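Local coordinates for Oxidored_FMN domain-containing protein ([Pseudomonas] geniculata N1, PDB 6L6J) that probably oxidises the amine 6-hydroxypseudooxynicotine, and binds FMN, a [4Fe-4S] cluster and ADP, at residues A[524-530]-A[548-554]; A[269-273]-A[566-570]; A[517-523]-A[541-547]; A[553-557]-A[581-585]. The contacts are given in a common frame with arbitrary orientation. Residues are numbered along the deposited sequence.

Contact 1 of 4, residues A[524-530]-A[548-554]; sequences IVYDEDY and VTYVTTA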
loop_
_atom_site.group_PDB
_atom_site.type_symbol
_atom_site.label_atom_id
_atom_site.label_comp_id
_atom_site.label_asym_id
_atom_site.label_seq_id
_atom_site.Cartn_x
_atom_site.Cartn_y
_atom_site.Cartn_z
ATOM N N ILE A 524 -5.974 -29.307 7.777
ATOM C CA ILE A 524 -5.243 -28.848 6.560
ATOM C C ILE A 524 -6.019 -27.692 5.929
ATOM O O ILE A 524 -7.232 -27.865 5.620
ATOM C CB ILE A 524 -5.028 -29.994 5.558
ATOM C CG1 ILE A 524 -3.860 -30.884 5.997
ATOM C CG2 ILE A 524 -4.827 -29.434 4.162
ATOM C CD1 ILE A 524 -3.719 -32.158 5.202
ATOM N N VAL A 525 -5.345 -26.556 5.764
ATOM C CA VAL A 525 -5.874 -25.392 4.990
ATOM C C VAL A 525 -5.140 -25.415 3.666
ATOM O O VAL A 525 -3.907 -25.370 3.699
ATOM C CB VAL A 525 -5.698 -24.046 5.716
ATOM C CG1 VAL A 525 -6.410 -22.922 5.000
ATOM C CG2 VAL A 525 -6.183 -24.128 7.151
ATOM N N TYR A 526 -5.886 -25.588 2.576
ATOM C CA TYR A 526 -5.353 -25.704 1.195
ATOM C C TYR A 526 -5.582 -24.365 0.505
ATOM O O TYR A 526 -6.755 -23.928 0.409
ATOM C CB TYR A 526 -6.014 -26.877 0.478
ATOM C CG TYR A 526 -5.435 -27.233 -0.869
ATOM C CD1 TYR A 526 -4.072 -27.404 -1.056
ATOM C CD2 TYR A 526 -6.271 -27.471 -1.948
ATOM C CE1 TYR A 526 -3.563 -27.768 -2.291
ATOM C CE2 TYR A 526 -5.778 -27.846 -3.185
ATOM C CZ TYR A 526 -4.419 -27.985 -3.358
ATOM O OH TYR A 526 -3.946 -28.336 -4.588
ATOM N N ASP A 527 -4.479 -23.712 0.132
ATOM C CA ASP A 527 -4.460 -22.356 -0.464
ATOM C C ASP A 527 -4.190 -22.474 -1.966
ATOM O O ASP A 527 -3.040 -22.757 -2.334
ATOM C CB ASP A 527 -3.433 -21.470 0.238
ATOM C CG ASP A 527 -3.453 -20.047 -0.264
ATOM O OD1 ASP A 527 -4.468 -19.684 -0.919
ATOM O OD2 ASP A 527 -2.460 -19.321 0.007
ATOM N N GLU A 528 -5.241 -22.285 -2.770
ATOM C CA GLU A 528 -5.197 -22.070 -4.241
ATOM C C GLU A 528 -5.695 -20.646 -4.572
ATOM O O GLU A 528 -6.014 -20.394 -5.755
ATOM C CB GLU A 528 -6.087 -23.103 -4.935
ATOM C CG GLU A 528 -5.418 -24.447 -5.117
ATOM C CD GLU A 528 -4.755 -24.625 -6.467
ATOM O OE1 GLU A 528 -5.483 -24.628 -7.474
ATOM O OE2 GLU A 528 -3.518 -24.740 -6.504
ATOM N N ASP A 529 -5.820 -19.772 -3.566
ATOM C CA ASP A 529 -6.235 -18.357 -3.730
ATOM C C ASP A 529 -4.984 -17.483 -3.775
ATOM O O ASP A 529 -4.978 -16.554 -4.581
ATOM C CB ASP A 529 -7.148 -17.904 -2.597
ATOM C CG ASP A 529 -7.335 -16.405 -2.549
ATOM O OD1 ASP A 529 -8.179 -15.901 -3.296
ATOM O OD2 ASP A 529 -6.600 -15.765 -1.787
ATOM N N TYR A 530 -3.998 -17.758 -2.912
ATOM C CA TYR A 530 -2.618 -17.189 -2.953
ATOM C C TYR A 530 -2.559 -15.809 -2.273
ATOM O O TYR A 530 -1.496 -15.121 -2.363
ATOM C CB TYR A 530 -2.101 -17.085 -4.403
ATOM C CG TYR A 530 -1.781 -18.387 -5.101
ATOM C CD1 TYR A 530 -2.035 -19.620 -4.518
ATOM C CD2 TYR A 530 -1.246 -18.387 -6.379
ATOM C CE1 TYR A 530 -1.731 -20.811 -5.158
ATOM C CE2 TYR A 530 -0.970 -19.565 -7.055
ATOM C CZ TYR A 530 -1.205 -20.781 -6.442
ATOM O OH TYR A 530 -0.859 -21.911 -7.109
ATOM N N VAL A 548 -2.712 -26.722 12.928
ATOM C CA VAL A 548 -2.885 -26.327 11.499
ATOM C C VAL A 548 -1.635 -26.692 10.690
ATOM O O VAL A 548 -0.524 -26.361 11.146
ATOM C CB VAL A 548 -3.221 -24.826 11.357
ATOM C CG1 VAL A 548 -3.444 -24.443 9.902
ATOM C CG2 VAL A 548 -4.436 -24.446 12.180
ATOM N N THR A 549 -1.839 -27.296 9.514
ATOM C CA THR A 549 -0.847 -27.321 8.411
ATOM C C THR A 549 -1.359 -26.446 7.254
ATOM O O THR A 549 -2.436 -26.736 6.705
ATOM C CB THR A 549 -0.550 -28.755 7.944
ATOM O OG1 THR A 549 0.095 -29.477 8.990
ATOM C CG2 THR A 549 0.359 -28.830 6.741
ATOM N N TYR A 550 -0.596 -25.430 6.865
ATOM C CA TYR A 550 -0.892 -24.590 5.670
ATOM C C TYR A 550 -0.223 -25.239 4.458
ATOM O O TYR A 550 1.020 -25.434 4.504
ATOM C CB TYR A 550 -0.400 -23.147 5.862
ATOM C CG TYR A 550 -0.401 -22.331 4.597
ATOM C CD1 TYR A 550 0.695 -22.309 3.743
ATOM C CD2 TYR A 550 -1.519 -21.606 4.228
ATOM C CE1 TYR A 550 0.686 -21.559 2.581
ATOM C CE2 TYR A 550 -1.541 -20.853 3.065
ATOM C CZ TYR A 550 -0.441 -20.839 2.234
ATOM O OH TYR A 550 -0.486 -20.117 1.081
ATOM N N VAL A 551 -1.013 -25.550 3.420
ATOM C CA VAL A 551 -0.577 -26.327 2.216
ATOM C C VAL A 551 -0.895 -25.491 0.978
ATOM O O VAL A 551 -2.097 -25.138 0.843
ATOM C CB VAL A 551 -1.292 -27.690 2.140
ATOM C CG1 VAL A 551 -0.874 -28.491 0.909
ATOM C CG2 VAL A 551 -1.106 -28.524 3.397
ATOM N N THR A 552 0.102 -25.177 0.130
ATOM C CA THR A 552 -0.149 -24.508 -1.173
ATOM C C THR A 552 0.577 -25.212 -2.334
ATOM O O THR A 552 1.621 -25.860 -2.104
ATOM C CB THR A 552 0.220 -23.020 -1.144
ATOM O OG1 THR A 552 -0.190 -22.531 -2.429
ATOM C CG2 THR A 552 1.698 -22.758 -0.898
ATOM N N THR A 553 0.033 -25.020 -3.545
ATOM C CA THR A 553 0.596 -25.467 -4.848
ATOM C C THR A 553 1.671 -24.491 -5.312
ATOM O O THR A 553 2.523 -24.885 -6.123
ATOM C CB THR A 553 -0.506 -25.604 -5.905
ATOM O OG1 THR A 553 -1.234 -24.376 -5.945
ATOM C CG2 THR A 553 -1.448 -26.764 -5.629
ATOM N N ALA A 554 1.628 -23.270 -4.787
ATOM C CA ALA A 554 2.632 -22.202 -4.999
ATOM C C ALA A 554 3.951 -22.546 -4.290
ATOM O O ALA A 554 3.961 -23.364 -3.340
ATOM C CB ALA A 554 2.067 -20.879 -4.533
#
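Strands 524-527 and 548-552 run parallel, with axes 4.7 Å apart at 24°. In the backbone, V525 N donates to T549 O (3.1 Å), V551 N to V525 O (2.9 Å) and D527 N to V551 O (2.9 Å). The backbone N and O of I524 and Y526 point the other way and bond to strand 612-621. I524 CG2 meets V551 CG2 on one face and V525 CG2 meets V548 CG1 on the other, both at 3.9 Å. This is the strand pair of a right-handed beta-alpha-beta crossover in the second alpha/beta domain, and helix 533-542 covers V525 and V548. T552 OG1 donates to D527 O (2.9 Å) and accepts from A554 N (3.1 Å) in an ST turn. The D527 carboxylate takes three bonds: OD2 a very short one from Y550 OH (2.4 Å), OD1 from D529 N (3.0 Å), an Asx turn, and from Y530 N (2.8 Å), an Asx motif. Y550 OH also accepts from S558 N. T553 OG1 donates to E528 OE2 (2.4 Å, very short), and E528 OE1 accepts from N493 N. Y526 OH is hydrogen-bonded to H494 NE2; Y530 OH lies 2.8 Å from T553 OG1.

Contact 2 of 4, residues A[269-273]-A[566-570]; sequences SSRFF and EMVHV
A salt bridge and an aromatic cluster join a loop of the FMN-binding TIM-barrel domain to the start of helix 567-577 in the second alpha/beta domain. Segment 269-273 is a tight turn (S269 phi/psi -56/147): F272 N and F273 N both bond to S269 O (3.1 and 3.0 Å). Segment 566-570 enters the helix, with V570 N on E566 O (2.8 Å). CA atoms are 6.7 Å apart for S269 and E566, 7.1 Å for F272 and H569. E566 (chi1 m, chi2 t) is covered most. Its OE2 accepts from NE of R271 (chi1 m, chi2 t, chi3 m) at 3.0 Å and, very short, from S269 OG (2.3 Å); its OE1 accepts from R271 NH2 (3.1 Å). S269 OG also accepts from R271 N (3.1 Å), an ST turn. F272 (chi1 m, chi2 -69°) takes H569 CB over its face, 3.5 Å from the centroid (CH-pi). H569 (chi1 m, chi2 -38°) receives the edge of F273 on its imidazole face, centroids 5.1 Å apart and planes at 68°; its NE2 bonds to A264 O. The side chains of F273 and S269 lie about 8 Å from FMN and the cluster, respectively. F272 CZ touches V570 CG2 at 4.0 Å.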
loop_
_atom_site.group_PDB
_atom_site.type_symbol
_atom_site.label_atom_id
_atom_site.label_comp_id
_atom_site.label_asym_id
_atom_site.label_seq_id
_atom_site.Cartn_x
_atom_site.Cartn_y
_atom_site.Cartn_z
ATOM N N SER A 269 2.033 -3.486 7.022
ATOM C CA SER A 269 0.602 -3.846 6.831
ATOM C C SER A 269 -0.130 -3.808 8.173
ATOM O O SER A 269 0.500 -4.153 9.177
ATOM C CB SER A 269 0.480 -5.196 6.213
ATOM O OG SER A 269 -0.744 -5.794 6.584
ATOM N N SER A 270 -1.416 -3.444 8.178
ATOM C CA SER A 270 -2.277 -3.361 9.397
ATOM C C SER A 270 -2.460 -4.746 10.051
ATOM O O SER A 270 -2.780 -4.773 11.262
ATOM C CB SER A 270 -3.608 -2.701 9.114
ATOM O OG SER A 270 -4.498 -3.579 8.426
ATOM N N ARG A 271 -2.274 -5.840 9.298
ATOM C CA ARG A 271 -2.251 -7.230 9.856
ATOM C C ARG A 271 -1.150 -7.406 10.944
ATOM O O ARG A 271 -1.223 -8.363 11.736
ATOM C CB ARG A 271 -2.071 -8.268 8.731
ATOM C CG ARG A 271 -3.348 -8.572 7.959
ATOM C CD ARG A 271 -3.415 -9.969 7.412
ATOM N NE ARG A 271 -2.603 -10.135 6.215
ATOM C CZ ARG A 271 -2.404 -11.289 5.574
ATOM N NH1 ARG A 271 -2.927 -12.429 6.017
ATOM N NH2 ARG A 271 -1.681 -11.289 4.469
ATOM N N PHE A 272 -0.131 -6.550 10.996
ATOM C CA PHE A 272 1.072 -6.804 11.820
ATOM C C PHE A 272 1.575 -5.537 12.526
ATOM O O PHE A 272 2.318 -5.694 13.511
ATOM C CB PHE A 272 2.136 -7.454 10.941
ATOM C CG PHE A 272 1.726 -8.789 10.372
ATOM C CD1 PHE A 272 1.586 -9.898 11.199
ATOM C CD2 PHE A 272 1.454 -8.935 9.013
ATOM C CE1 PHE A 272 1.207 -11.127 10.680
ATOM C CE2 PHE A 272 1.074 -10.165 8.492
ATOM C CZ PHE A 272 0.952 -11.258 9.324
ATOM N N PHE A 273 1.207 -4.334 12.068
ATOM C CA PHE A 273 1.623 -3.065 12.719
ATOM C C PHE A 273 0.379 -2.235 13.025
ATOM O O PHE A 273 -0.616 -2.522 12.402
ATOM C CB PHE A 273 2.656 -2.374 11.826
ATOM C CG PHE A 273 3.860 -3.223 11.494
ATOM C CD1 PHE A 273 3.781 -4.208 10.521
ATOM C CD2 PHE A 273 5.077 -3.037 12.142
ATOM C CE1 PHE A 273 4.889 -4.991 10.205
ATOM C CE2 PHE A 273 6.180 -3.820 11.830
ATOM C CZ PHE A 273 6.086 -4.800 10.862
ATOM N N GLU A 566 3.874 -8.638 3.067
ATOM C CA GLU A 566 3.367 -9.370 4.260
ATOM C C GLU A 566 3.957 -10.779 4.331
ATOM O O GLU A 566 3.787 -11.417 5.380
ATOM C CB GLU A 566 1.840 -9.426 4.255
ATOM C CG GLU A 566 1.192 -8.062 4.391
ATOM C CD GLU A 566 -0.332 -8.109 4.341
ATOM O OE1 GLU A 566 -0.888 -8.535 3.291
ATOM O OE2 GLU A 566 -0.975 -7.761 5.357
ATOM N N MET A 567 4.634 -11.269 3.286
ATOM C CA MET A 567 5.081 -12.693 3.264
ATOM C C MET A 567 5.919 -12.972 4.516
ATOM O O MET A 567 5.561 -13.895 5.263
ATOM C CB MET A 567 5.896 -13.075 2.023
ATOM C CG MET A 567 5.768 -14.577 1.733
ATOM S SD MET A 567 6.899 -15.279 0.510
ATOM C CE MET A 567 6.585 -14.171 -0.863
ATOM N N VAL A 568 6.955 -12.166 4.754
ATOM C CA VAL A 568 7.924 -12.399 5.862
ATOM C C VAL A 568 7.185 -12.369 7.210
ATOM O O VAL A 568 7.601 -13.072 8.120
ATOM C CB VAL A 568 9.074 -11.380 5.799
ATOM C CG1 VAL A 568 8.565 -9.954 6.002
ATOM C CG2 VAL A 568 10.186 -11.697 6.787
ATOM N N HIS A 569 6.138 -11.558 7.350
ATOM C CA HIS A 569 5.356 -11.410 8.611
ATOM C C HIS A 569 4.372 -12.573 8.752
ATOM O O HIS A 569 4.213 -13.053 9.893
ATOM C CB HIS A 569 4.621 -10.056 8.684
ATOM C CG HIS A 569 5.526 -8.892 8.514
ATOM N ND1 HIS A 569 6.789 -8.874 9.051
ATOM C CD2 HIS A 569 5.379 -7.749 7.820
ATOM C CE1 HIS A 569 7.384 -7.750 8.718
ATOM N NE2 HIS A 569 6.549 -7.050 7.932
ATOM N N VAL A 570 3.717 -12.996 7.662
ATOM C CA VAL A 570 2.776 -14.151 7.700
ATOM C C VAL A 570 3.585 -15.379 8.145
ATOM O O VAL A 570 3.180 -16.021 9.153
ATOM C CB VAL A 570 2.055 -14.404 6.366
ATOM C CG1 VAL A 570 1.101 -15.573 6.490
ATOM C CG2 VAL A 570 1.294 -13.190 5.856
#

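Contact 3 of 4, residues A[517-523]-A[541-547]; sequences LPEGGSV and LARAGCK
L541 (chi1 m, chi2 t) lies against P518 and V523: CD2 is 3.7 Å from P518 CD, and CD1 is 4.0 Å from V523 CG2. L517 (chi1 m, chi2 p) adds CD2 to A544 CB at 3.7 Å. V523 (chi1 p) sets CG2 on L541 and CG1 on C546 CB (3.6 Å). C546 (chi1 m), also buried, has SG 3.6 Å from P518 O. Segment 517-523 is extended at L517 and P518, then passes G520 (phi/psi -159/-138) and G521 (66/-163) into the strand at S522. In 541-547 a type I turn runs from A542 to G545, and a Schellman motif ends the helix: G545 has phi 105°, C546 N bonds to L541 O (3.1 Å) and G545 N to A542 O (2.9 Å). C546 and K547 are extended. S522 and K547 form a parallel bridge, CA to CA 4.7 Å. K547 N donates to G521 O (3.0 Å), and V523 N to K547 O (2.9 Å). K547 NZ leads away to a salt bridge with E580. These are the first strand's start, the helix's end and the second strand's start in the beta-alpha-beta unit 522-527, 533-542, 547-552; strand 612-621 flanks V523 and L541.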
loop_
_atom_site.group_PDB
_atom_site.type_symbol
_atom_site.label_atom_id
_atom_site.label_comp_id
_atom_site.label_asym_id
_atom_site.label_seq_id
_atom_site.Cartn_x
_atom_site.Cartn_y
_atom_site.Cartn_z
ATOM N N LEU A 517 -16.334 -23.841 13.609
ATOM C CA LEU A 517 -14.934 -24.333 13.606
ATOM C C LEU A 517 -14.905 -25.803 13.980
ATOM O O LEU A 517 -15.761 -26.249 14.740
ATOM C CB LEU A 517 -14.114 -23.529 14.611
ATOM C CG LEU A 517 -13.560 -22.210 14.100
ATOM C CD1 LEU A 517 -14.671 -21.296 13.604
ATOM C CD2 LEU A 517 -12.761 -21.535 15.202
ATOM N N PRO A 518 -13.892 -26.563 13.498
ATOM C CA PRO A 518 -13.663 -27.925 13.960
ATOM C C PRO A 518 -13.236 -27.811 15.428
ATOM O O PRO A 518 -12.503 -26.886 15.726
ATOM C CB PRO A 518 -12.557 -28.514 13.065
ATOM C CG PRO A 518 -11.995 -27.340 12.284
ATOM C CD PRO A 518 -12.873 -26.128 12.536
ATOM N N GLU A 519 -13.741 -28.709 16.279
ATOM C CA GLU A 519 -13.655 -28.617 17.764
ATOM C C GLU A 519 -12.175 -28.551 18.145
ATOM O O GLU A 519 -11.773 -27.641 18.893
ATOM C CB GLU A 519 -14.332 -29.813 18.446
ATOM C CG GLU A 519 -15.158 -29.427 19.667
ATOM C CD GLU A 519 -16.597 -29.053 19.344
ATOM O OE1 GLU A 519 -17.313 -29.911 18.762
ATOM O OE2 GLU A 519 -17.003 -27.907 19.660
ATOM N N GLY A 520 -11.392 -29.486 17.629
ATOM C CA GLY A 520 -9.939 -29.478 17.819
ATOM C C GLY A 520 -9.269 -30.300 16.746
ATOM O O GLY A 520 -9.665 -30.187 15.566
ATOM N N GLY A 521 -8.277 -31.087 17.151
ATOM C CA GLY A 521 -7.541 -32.012 16.276
ATOM C C GLY A 521 -6.737 -31.266 15.232
ATOM O O GLY A 521 -6.485 -30.046 15.413
ATOM N N SER A 522 -6.325 -31.998 14.192
ATOM C CA SER A 522 -5.490 -31.507 13.078
ATOM C C SER A 522 -6.427 -30.929 12.016
ATOM O O SER A 522 -7.591 -31.344 11.963
ATOM C CB SER A 522 -4.632 -32.607 12.541
ATOM O OG SER A 522 -5.449 -33.672 12.070
ATOM N N VAL A 523 -5.945 -29.967 11.231
ATOM C CA VAL A 523 -6.700 -29.387 10.085
ATOM C C VAL A 523 -5.688 -28.930 9.027
ATOM O O VAL A 523 -4.655 -28.292 9.388
ATOM C CB VAL A 523 -7.656 -28.265 10.528
ATOM C CG1 VAL A 523 -6.972 -27.266 11.438
ATOM C CG2 VAL A 523 -8.283 -27.550 9.347
ATOM N N LEU A 541 -7.703 -20.709 13.260
ATOM C CA LEU A 541 -7.834 -22.139 13.621
ATOM C C LEU A 541 -6.772 -22.532 14.643
ATOM O O LEU A 541 -7.093 -23.310 15.576
ATOM C CB LEU A 541 -7.679 -22.991 12.367
ATOM C CG LEU A 541 -8.859 -23.004 11.402
ATOM C CD1 LEU A 541 -8.416 -23.586 10.071
ATOM C CD2 LEU A 541 -10.031 -23.800 11.966
ATOM N N ALA A 542 -5.535 -22.072 14.472
ATOM C CA ALA A 542 -4.457 -22.372 15.443
ATOM C C ALA A 542 -4.880 -21.777 16.807
ATOM O O ALA A 542 -4.797 -22.496 17.844
ATOM C CB ALA A 542 -3.120 -21.860 14.949
ATOM N N ARG A 543 -5.417 -20.559 16.793
ATOM C CA ARG A 543 -5.867 -19.826 18.005
ATOM C C ARG A 543 -7.090 -20.478 18.651
ATOM O O ARG A 543 -7.404 -20.086 19.747
ATOM C CB ARG A 543 -6.274 -18.387 17.667
ATOM C CG ARG A 543 -5.119 -17.482 17.293
ATOM C CD ARG A 543 -5.653 -16.077 17.192
ATOM N NE ARG A 543 -4.837 -15.217 16.348
ATOM C CZ ARG A 543 -4.903 -13.895 16.338
ATOM N NH1 ARG A 543 -5.760 -13.280 17.138
ATOM N NH2 ARG A 543 -4.112 -13.208 15.528
ATOM N N ALA A 544 -7.822 -21.332 17.942
ATOM C CA ALA A 544 -8.962 -22.090 18.507
ATOM C C ALA A 544 -8.450 -23.360 19.207
ATOM O O ALA A 544 -9.252 -23.985 19.930
ATOM C CB ALA A 544 -9.960 -22.408 17.430
ATOM N N GLY A 545 -7.170 -23.712 19.007
ATOM C CA GLY A 545 -6.514 -24.891 19.593
ATOM C C GLY A 545 -6.314 -26.020 18.593
ATOM O O GLY A 545 -5.786 -27.083 19.011
ATOM N N CYS A 546 -6.703 -25.844 17.322
ATOM C CA CYS A 546 -6.399 -26.832 16.241
ATOM C C CYS A 546 -4.903 -26.790 15.910
ATOM O O CYS A 546 -4.326 -25.702 15.937
ATOM C CB CYS A 546 -7.168 -26.587 14.951
ATOM S SG CYS A 546 -8.944 -26.368 15.180
ATOM N N LYS A 547 -4.309 -27.949 15.631
ATOM C CA LYS A 547 -2.988 -28.065 14.968
ATOM C C LYS A 547 -3.221 -27.840 13.468
ATOM O O LYS A 547 -3.879 -28.692 12.852
ATOM C CB LYS A 547 -2.345 -29.420 15.276
ATOM C CG LYS A 547 -1.153 -29.802 14.401
ATOM C CD LYS A 547 0.127 -29.041 14.697
ATOM C CE LYS A 547 1.089 -29.027 13.521
ATOM N NZ LYS A 547 2.428 -28.505 13.892
#

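Contact 4 of 4, residues A[553-557]-A[581-585]; sequences TASDP and IVVGT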
loop_
_atom_site.group_PDB
_atom_site.type_symbol
_atom_site.label_atom_id
_atom_site.label_comp_id
_atom_site.label_asym_id
_atom_site.label_seq_id
_atom_site.Cartn_x
_atom_site.Cartn_y
_atom_site.Cartn_z
ATOM N N THR A 553 0.033 -25.020 -3.545
ATOM C CA THR A 553 0.596 -25.467 -4.848
ATOM C C THR A 553 1.671 -24.491 -5.312
ATOM O O THR A 553 2.523 -24.885 -6.123
ATOM C CB THR A 553 -0.506 -25.604 -5.905
ATOM O OG1 THR A 553 -1.234 -24.376 -5.945
ATOM C CG2 THR A 553 -1.448 -26.764 -5.629
ATOM N N ALA A 554 1.628 -23.270 -4.787
ATOM C CA ALA A 554 2.632 -22.202 -4.999
ATOM C C ALA A 554 3.951 -22.546 -4.290
ATOM O O ALA A 554 3.961 -23.364 -3.340
ATOM C CB ALA A 554 2.067 -20.879 -4.533
ATOM N N SER A 555 5.040 -21.955 -4.756
ATOM C CA SER A 555 6.405 -22.201 -4.229
ATOM C C SER A 555 6.624 -21.454 -2.910
ATOM O O SER A 555 7.526 -21.860 -2.155
ATOM C CB SER A 555 7.440 -21.819 -5.234
ATOM O OG SER A 555 7.292 -22.616 -6.389
ATOM N N ASP A 556 5.848 -20.397 -2.674
ATOM C CA ASP A 556 5.935 -19.537 -1.476
ATOM C C ASP A 556 4.559 -19.474 -0.833
ATOM O O ASP A 556 3.556 -19.528 -1.548
ATOM C CB ASP A 556 6.465 -18.157 -1.853
ATOM C CG ASP A 556 7.892 -18.191 -2.355
ATOM O OD1 ASP A 556 8.784 -18.487 -1.556
ATOM O OD2 ASP A 556 8.089 -17.926 -3.521
ATOM N N PRO A 557 4.472 -19.386 0.525
ATOM C CA PRO A 557 3.193 -19.183 1.197
ATOM C C PRO A 557 2.616 -17.833 0.747
ATOM O O PRO A 557 3.365 -16.884 0.656
ATOM C CB PRO A 557 3.517 -19.245 2.699
ATOM C CG PRO A 557 5.003 -18.987 2.791
ATOM C CD PRO A 557 5.585 -19.492 1.484
ATOM N N ILE A 581 3.992 -25.214 7.489
ATOM C CA ILE A 581 4.017 -24.693 6.097
ATOM C C ILE A 581 4.476 -25.820 5.160
ATOM O O ILE A 581 5.646 -26.266 5.285
ATOM C CB ILE A 581 4.917 -23.451 5.982
ATOM C CG1 ILE A 581 4.611 -22.428 7.073
ATOM C CG2 ILE A 581 4.818 -22.847 4.586
ATOM C CD1 ILE A 581 5.658 -21.338 7.200
ATOM N N VAL A 582 3.582 -26.230 4.252
ATOM C CA VAL A 582 3.870 -27.109 3.087
ATOM C C VAL A 582 3.681 -26.311 1.789
ATOM O O VAL A 582 2.629 -25.677 1.625
ATOM C CB VAL A 582 2.965 -28.364 3.103
ATOM C CG1 VAL A 582 3.302 -29.321 1.953
ATOM C CG2 VAL A 582 3.020 -29.104 4.436
ATOM N N VAL A 583 4.628 -26.427 0.856
ATOM C CA VAL A 583 4.623 -25.697 -0.446
ATOM C C VAL A 583 4.862 -26.647 -1.626
ATOM O O VAL A 583 5.111 -27.848 -1.415
ATOM C CB VAL A 583 5.648 -24.560 -0.416
ATOM C CG1 VAL A 583 5.221 -23.519 0.627
ATOM C CG2 VAL A 583 7.074 -25.063 -0.188
ATOM N N GLY A 584 4.733 -26.102 -2.846
ATOM C CA GLY A 584 4.798 -26.852 -4.118
ATOM C C GLY A 584 4.101 -28.201 -4.029
ATOM O O GLY A 584 4.646 -29.172 -4.601
ATOM N N THR A 585 2.940 -28.247 -3.372
ATOM C CA THR A 585 2.195 -29.484 -3.049
ATOM C C THR A 585 0.715 -29.288 -3.379
ATOM O O THR A 585 0.124 -28.284 -2.938
ATOM C CB THR A 585 2.369 -29.904 -1.576
ATOM O OG1 THR A 585 3.730 -30.234 -1.316
ATOM C CG2 THR A 585 1.570 -31.127 -1.202
#
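One backbone hydrogen bond crosses between these segments: G584 N donates to A554 O over 2.9 Å, at an angle of 165°. G584 has phi/psi 39/41, a positive phi that suits glycine. The CA atoms of T553 and G584 are 4.5 Å apart, the closest CA pair of the two segments. A CA-H...O contact lies beside it, T553 CA to T585 O at 3.4 Å. T553 N is 3.3 Å from the same oxygen, but the angle is too poor for a hydrogen bond. Within segment 581-585, T585 OG1 donates to V583 O (2.8 Å), tying together the residues on both sides of the glycine. The apolar contacts are few and loose. V583 CG1 approaches P557 CD at 4.1 Å, and I581 CG2 approaches P557 CG at 4.3 Å. V583 CB also packs on backbone oxygens, 3.6 Å from A554 O and 3.7 Å from S555 O. T553 points its CA-to-CB bond away from this partner, and its OG1 bonds to E528. The contact is plain packing of a loop on a strand end in the second alpha/beta domain. The loop follows strand 547-552, which lies between strands 522-527 and 580-582 in the sheet, parallel to both; helix 567-577 covers P557 and I581.

Contacts 1, 3 and 4 belong to one sheet of the second alpha/beta domain. Contact 3 starts the strand pair that contact 1 continues, and T549 N to V523 O (3.0 Å) probably bonds the two. Contact 4 shares T553 and A554 with contact 1 and lies at the next strand, 580-582. Contact 1 is buried, with regular backbone pairing and a polar cluster at the strand ends. Contacts 3 and 4 are partly exposed; the first relies more on apolar side chains, the second on backbone. Contact 2 is buried too, but it joins different domains through a charged pair and aromatic rings. It touches contact 4 where M567 packs on D556 and P557.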